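Local atomic coordinates of Glyco_hydro_cc domain-containing protein (Cryptococcus neoformans, PDB entry 6UBC), a protein that probably binds beta-1,3-glucan oligosaccharides, as a subgroup VII member of glycoside hydrolase family GH128. Residues Thr264-Ile269 against Gln304-Ile309; Asp289-Trp294 against Ser329-Thr334. All coordinates share one frame; numbering follows the deposited sequence.

Contact 1 (Thr264-Ile269 against Gln304-Ile309)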
loop_
_atom_site.group_PDB
_atom_site.type_symbol
_atom_site.label_atom_id
_atom_site.label_comp_id
_atom_site.label_asym_id
_atom_site.label_seq_id
_atom_site.Cartn_x
_atom_site.Cartn_y
_atom_site.Cartn_z
ATOM N N THR A 264 11.056 18.680 -3.501
ATOM C CA THR A 264 11.403 18.394 -2.101
ATOM C C THR A 264 11.382 16.869 -1.897
ATOM O O THR A 264 10.441 16.195 -2.344
ATOM C CB THR A 264 10.466 19.278 -1.269
ATOM O OG1 THR A 264 11.162 19.384 -0.042
ATOM C CG2 THR A 264 9.077 18.711 -1.079
ATOM N N ALA A 265 12.424 16.316 -1.315
ATOM C CA ALA A 265 12.641 14.868 -1.288
ATOM C C ALA A 265 11.568 14.205 -0.415
ATOM O O ALA A 265 11.440 14.464 0.782
ATOM C CB ALA A 265 14.025 14.568 -0.818
ATOM N N PRO A 266 10.772 13.269 -0.958
ATOM C CA PRO A 266 9.886 12.482 -0.104
ATOM C C PRO A 266 10.632 11.740 1.015
ATOM O O PRO A 266 11.801 11.356 0.804
ATOM C CB PRO A 266 9.371 11.450 -1.118
ATOM C CG PRO A 266 9.356 12.178 -2.380
ATOM C CD PRO A 266 10.684 12.920 -2.372
ATOM N N GLN A 267 10.001 11.531 2.163
ATOM C CA GLN A 267 10.466 10.489 3.128
ATOM C C GLN A 267 10.220 9.081 2.576
ATOM O O GLN A 267 11.125 8.263 2.681
ATOM C CB GLN A 267 9.813 10.601 4.493
ATOM C CG GLN A 267 10.375 11.728 5.384
ATOM C CD GLN A 267 9.897 11.494 6.799
ATOM O OE1 GLN A 267 10.658 11.061 7.656
ATOM N NE2 GLN A 267 8.586 11.602 7.007
ATOM N N TYR A 268 9.087 8.849 1.905
ATOM C CA TYR A 268 8.656 7.527 1.385
ATOM C C TYR A 268 8.046 7.684 -0.010
ATOM O O TYR A 268 7.247 8.614 -0.240
ATOM C CB TYR A 268 7.550 6.945 2.281
ATOM C CG TYR A 268 7.904 6.886 3.743
ATOM C CD1 TYR A 268 8.620 5.817 4.266
ATOM C CD2 TYR A 268 7.672 7.964 4.576
ATOM C CE1 TYR A 268 9.011 5.790 5.604
ATOM C CE2 TYR A 268 8.030 7.931 5.917
ATOM C CZ TYR A 268 8.721 6.850 6.432
ATOM O OH TYR A 268 9.106 6.871 7.762
ATOM N N ILE A 269 8.341 6.733 -0.905
ATOM C CA ILE A 269 7.710 6.704 -2.249
ATOM C C ILE A 269 7.134 5.323 -2.467
ATOM O O ILE A 269 7.935 4.348 -2.428
ATOM C CB ILE A 269 8.708 7.029 -3.329
ATOM C CG1 ILE A 269 9.298 8.428 -3.172
ATOM C CG2 ILE A 269 8.012 6.892 -4.661
ATOM C CD1 ILE A 269 10.593 8.615 -3.925
ATOM N N GLN A 304 18.607 11.133 -2.194
ATOM C CA GLN A 304 18.206 12.228 -1.317
ATOM C C GLN A 304 17.607 11.647 -0.044
ATOM O O GLN A 304 17.061 12.416 0.696
ATOM C CB GLN A 304 17.268 13.140 -2.099
ATOM C CG GLN A 304 17.731 13.337 -3.541
ATOM C CD GLN A 304 18.905 14.280 -3.578
ATOM O OE1 GLN A 304 18.881 15.305 -2.914
ATOM N NE2 GLN A 304 19.955 13.924 -4.306
ATOM N N GLY A 305 17.688 10.347 0.207
ATOM C CA GLY A 305 17.163 9.842 1.475
ATOM C C GLY A 305 15.789 9.179 1.366
ATOM O O GLY A 305 15.332 8.626 2.405
ATOM N N SER A 306 15.150 9.174 0.198
ATOM C CA SER A 306 13.762 8.631 0.079
ATOM C C SER A 306 13.830 7.117 0.277
ATOM O O SER A 306 14.776 6.475 -0.259
ATOM C CB SER A 306 13.130 9.002 -1.223
ATOM O OG SER A 306 13.056 10.409 -1.336
ATOM N N ILE A 307 12.916 6.572 1.076
ATOM C CA ILE A 307 12.709 5.107 1.180
ATOM C C ILE A 307 11.839 4.646 -0.012
ATOM O O ILE A 307 10.729 5.241 -0.205
ATOM C CB ILE A 307 12.092 4.744 2.537
ATOM C CG1 ILE A 307 13.068 4.963 3.686
ATOM C CG2 ILE A 307 11.614 3.326 2.553
ATOM C CD1 ILE A 307 12.391 5.087 5.018
ATOM N N LEU A 308 12.294 3.634 -0.771
ATOM C CA LEU A 308 11.598 3.163 -1.989
ATOM C C LEU A 308 10.769 1.919 -1.685
ATOM O O LEU A 308 11.284 0.906 -1.204
ATOM C CB LEU A 308 12.561 2.859 -3.096
ATOM C CG LEU A 308 13.479 4.021 -3.463
ATOM C CD1 LEU A 308 14.192 3.658 -4.738
ATOM C CD2 LEU A 308 12.697 5.319 -3.612
ATOM N N ILE A 309 9.470 2.037 -1.938
ATOM C CA ILE A 309 8.513 0.929 -1.766
ATOM C C ILE A 309 8.145 0.423 -3.171
ATOM O O ILE A 309 7.809 1.205 -4.035
ATOM C CB ILE A 309 7.329 1.408 -0.939
ATOM C CG1 ILE A 309 7.831 1.792 0.461
ATOM C CG2 ILE A 309 6.220 0.392 -0.874
ATOM C CD1 ILE A 309 7.449 3.208 0.849
HETATM O O HOH W 1 14.199 12.384 2.388
HETATM O O HOH W 2 13.320 8.962 4.324
#

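Contact 2 (Asp289-Trp294 against Ser329-Thr334)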
loop_
_atom_site.group_PDB
_atom_site.type_symbol
_atom_site.label_atom_id
_atom_site.label_comp_id
_atom_site.label_asym_id
_atom_site.label_seq_id
_atom_site.Cartn_x
_atom_site.Cartn_y
_atom_site.Cartn_z
ATOM N N ASP A 289 8.642 -1.302 -19.576
ATOM C CA ASP A 289 8.284 0.134 -19.448
ATOM C C ASP A 289 8.338 0.524 -17.964
ATOM O O ASP A 289 8.826 1.636 -17.613
ATOM C CB ASP A 289 6.906 0.454 -20.014
ATOM C CG ASP A 289 6.896 0.160 -21.513
ATOM O OD1 ASP A 289 7.926 0.347 -22.107
ATOM O OD2 ASP A 289 5.914 -0.345 -22.027
ATOM N N ALA A 290 7.878 -0.376 -17.086
ATOM C CA ALA A 290 7.816 0.013 -15.658
ATOM C C ALA A 290 9.232 0.125 -15.083
ATOM O O ALA A 290 9.505 1.031 -14.213
ATOM C CB ALA A 290 6.992 -0.971 -14.897
ATOM N N ALA A 291 10.092 -0.805 -15.491
ATOM C CA ALA A 291 11.480 -0.854 -14.987
ATOM C C ALA A 291 12.173 0.466 -15.337
ATOM O O ALA A 291 12.791 1.070 -14.467
ATOM C CB ALA A 291 12.197 -2.042 -15.573
ATOM N N SER A 292 12.086 0.874 -16.607
ATOM C CA SER A 292 12.705 2.118 -17.106
ATOM C C SER A 292 12.146 3.324 -16.326
ATOM O O SER A 292 12.956 4.165 -15.914
ATOM C CB SER A 292 12.549 2.282 -18.595
ATOM O OG SER A 292 13.222 3.508 -18.928
ATOM N N LEU A 293 10.833 3.396 -16.055
ATOM C CA LEU A 293 10.220 4.553 -15.343
ATOM C C LEU A 293 10.694 4.575 -13.883
ATOM O O LEU A 293 11.007 5.639 -13.370
ATOM C CB LEU A 293 8.701 4.458 -15.449
ATOM C CG LEU A 293 7.937 5.605 -14.804
ATOM C CD1 LEU A 293 8.368 6.918 -15.413
ATOM C CD2 LEU A 293 6.420 5.398 -15.014
ATOM N N TRP A 294 10.696 3.400 -13.242
ATOM C CA TRP A 294 11.199 3.226 -11.875
ATOM C C TRP A 294 12.621 3.807 -11.797
ATOM O O TRP A 294 12.879 4.693 -10.970
ATOM C CB TRP A 294 11.153 1.736 -11.529
ATOM C CG TRP A 294 11.796 1.478 -10.203
ATOM C CD1 TRP A 294 13.118 1.247 -10.019
ATOM C CD2 TRP A 294 11.177 1.395 -8.902
ATOM N NE1 TRP A 294 13.363 1.044 -8.693
ATOM C CE2 TRP A 294 12.203 1.136 -7.980
ATOM C CE3 TRP A 294 9.856 1.486 -8.418
ATOM C CZ2 TRP A 294 11.971 0.997 -6.617
ATOM C CZ3 TRP A 294 9.613 1.363 -7.068
ATOM C CH2 TRP A 294 10.665 1.105 -6.176
ATOM N N SER A 329 12.176 -6.952 -11.124
ATOM C CA SER A 329 13.315 -6.965 -10.180
ATOM C C SER A 329 14.616 -7.242 -10.925
ATOM O O SER A 329 15.662 -6.627 -10.562
ATOM C CB SER A 329 13.081 -8.005 -9.079
ATOM O OG SER A 329 14.160 -8.018 -8.117
ATOM N N SER A 330 14.553 -8.134 -11.900
ATOM C CA SER A 330 15.679 -8.496 -12.783
ATOM C C SER A 330 16.119 -7.305 -13.616
ATOM O O SER A 330 17.350 -7.125 -13.758
ATOM C CB SER A 330 15.322 -9.627 -13.666
ATOM O OG SER A 330 15.226 -10.749 -12.843
ATOM N N GLN A 331 15.181 -6.511 -14.105
ATOM C CA GLN A 331 15.428 -5.404 -15.083
ATOM C C GLN A 331 15.796 -4.063 -14.442
ATOM O O GLN A 331 16.521 -3.335 -15.065
ATOM C CB GLN A 331 14.214 -5.254 -15.976
ATOM C CG GLN A 331 14.033 -6.546 -16.795
ATOM C CD GLN A 331 12.877 -6.478 -17.776
ATOM O OE1 GLN A 331 12.607 -5.428 -18.362
ATOM N NE2 GLN A 331 12.227 -7.622 -17.982
ATOM N N ILE A 332 15.385 -3.760 -13.230
ATOM C CA ILE A 332 15.707 -2.462 -12.570
ATOM C C ILE A 332 17.167 -2.443 -12.139
ATOM O O ILE A 332 17.720 -3.470 -11.784
ATOM C CB ILE A 332 14.783 -2.102 -11.392
ATOM C CG1 ILE A 332 14.788 -3.176 -10.287
ATOM C CG2 ILE A 332 13.401 -1.896 -11.928
ATOM C CD1 ILE A 332 13.759 -2.940 -9.238
ATOM N N SER A 333 17.752 -1.235 -12.148
ATOM C CA SER A 333 19.155 -1.029 -11.726
ATOM C C SER A 333 19.202 -0.656 -10.261
ATOM O O SER A 333 20.240 -0.899 -9.622
ATOM C CB SER A 333 19.863 -0.057 -12.650
ATOM O OG SER A 333 20.135 -0.742 -13.895
ATOM N N THR A 334 18.202 0.038 -9.756
ATOM C CA THR A 334 18.123 0.433 -8.315
ATOM C C THR A 334 16.984 -0.343 -7.676
ATOM O O THR A 334 15.828 -0.188 -8.173
ATOM C CB THR A 334 17.893 1.936 -8.145
ATOM O OG1 THR A 334 19.063 2.554 -8.685
ATOM C CG2 THR A 334 17.635 2.340 -6.707
#

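Contact 1 (Thr264-Ile269 against Gln304-Ile309)
Y268 and I307 lie side by side on one face of two paired parallel strands, and the terminal methyl of I307 bulges against the tyrosine ring, its CD1 3.5 Å from Y268 CE1 on an oblique approach. I309, two residues further along its strand, bends the end of its side chain back, so that CD1 lies near the ring plane at the ring's edge and packs on Y268 CB at 4.0 Å. W367 also meets the tyrosine ring to ring, the planes at about 35°, while the hydroxyl leaves this apolar nest to bond S196 O. On the reverse face I269 reaches back along the strand. With CG1 beside the backbone N (chi1 -61°) and the chain extended beyond it, CD1 settles in the notch between S306 CB, at 3.7 Å, and L308 CD2, at 3.9 Å. Helix 287-298 covers this face, I298 touching both I269 and L308, as expected of a beta-alpha-beta unit in the beta/alpha barrel of a GH128 protein: strand 268-270, helix, then strand 307-309 beside the first. Main-chain bonds fix the register, I307 N to Q267 O, I269 N to I307 O and I309 N to I269 O. Before the strands begin, a small polar residue suits the narrowing gap: S306 turns OG beside its own backbone N (chi1 -60°), under the P266 ring, and donates to P266 O at 2.7 Å, tilted from the carbonyl plane. Glycine fits at 305 because its positive phi would press a CB against the preceding carbonyl; a water bridges its O and Q267 O, 2.8 Å from each. At the exposed end, A265 CB is a small bump resting on Q304 CB at 3.8 Å.

Contact 2 (Asp289-Trp294 against Ser329-Thr334)
Q331 CB meets A291 CB at 3.8 Å, where the last turn of helix 324-331 comes against helix 287-298. Alanine is small enough to let the second chain come close, and the glutamine side chain also touches V287 and A288 of the same helix. I332, the first residue to leave helical angles, fills the hollow that the short alanine leaves beside W294. Its CG1 stands between the backbone N and the carbonyl carbon (chi1 58°), which puts CG2 beside the backbone N, facing helix 287-298, where it makes the closest contacts: this methyl lies 3.8 Å from A291 CA and 3.7 Å from W294 CD1, approaching the indole obliquely. S333 N continues the line by bonding D295 OD2. T334 N takes the other oxygen, OD1, so a single carboxylate grips two consecutive amides of the turn. T334 O then accepts the indole N-H, with NE1 2.8 Å away and the bond somewhat bent (151° at the hydrogen). The oxygen sits at the ring's edge, 17° out of its plane. This bond satisfies the polar atom of a buried tryptophan and fixes the rotation of its ring, which F328 also meets edge to face. Two helices joined in this way, the second running out into the loop that leads to strand 339-345, are neighbours in the outer helical layer of a beta/alpha barrel.

Both contacts are largely buried, and helix 287-298 links them: in sequence it connects the two strands of contact 1, and it supplies the first segment of contact 2. W294 spans the layers. While its N-H is held within contact 2, its six-membered ring packs on contact 1, with CZ2 3.9 Å from L308 CD1 and CZ3 3.5 Å from I309 O. Contact 1 is strand pairing, held mainly by repeated main-chain bonds, with one serine hydroxyl added, apolar groups on both faces and bridging waters where the loops lead into the strands. Contact 2, further from the chain's centre and about half as extensive, relies on side-chain packing and one side-chain-to-backbone bond across it.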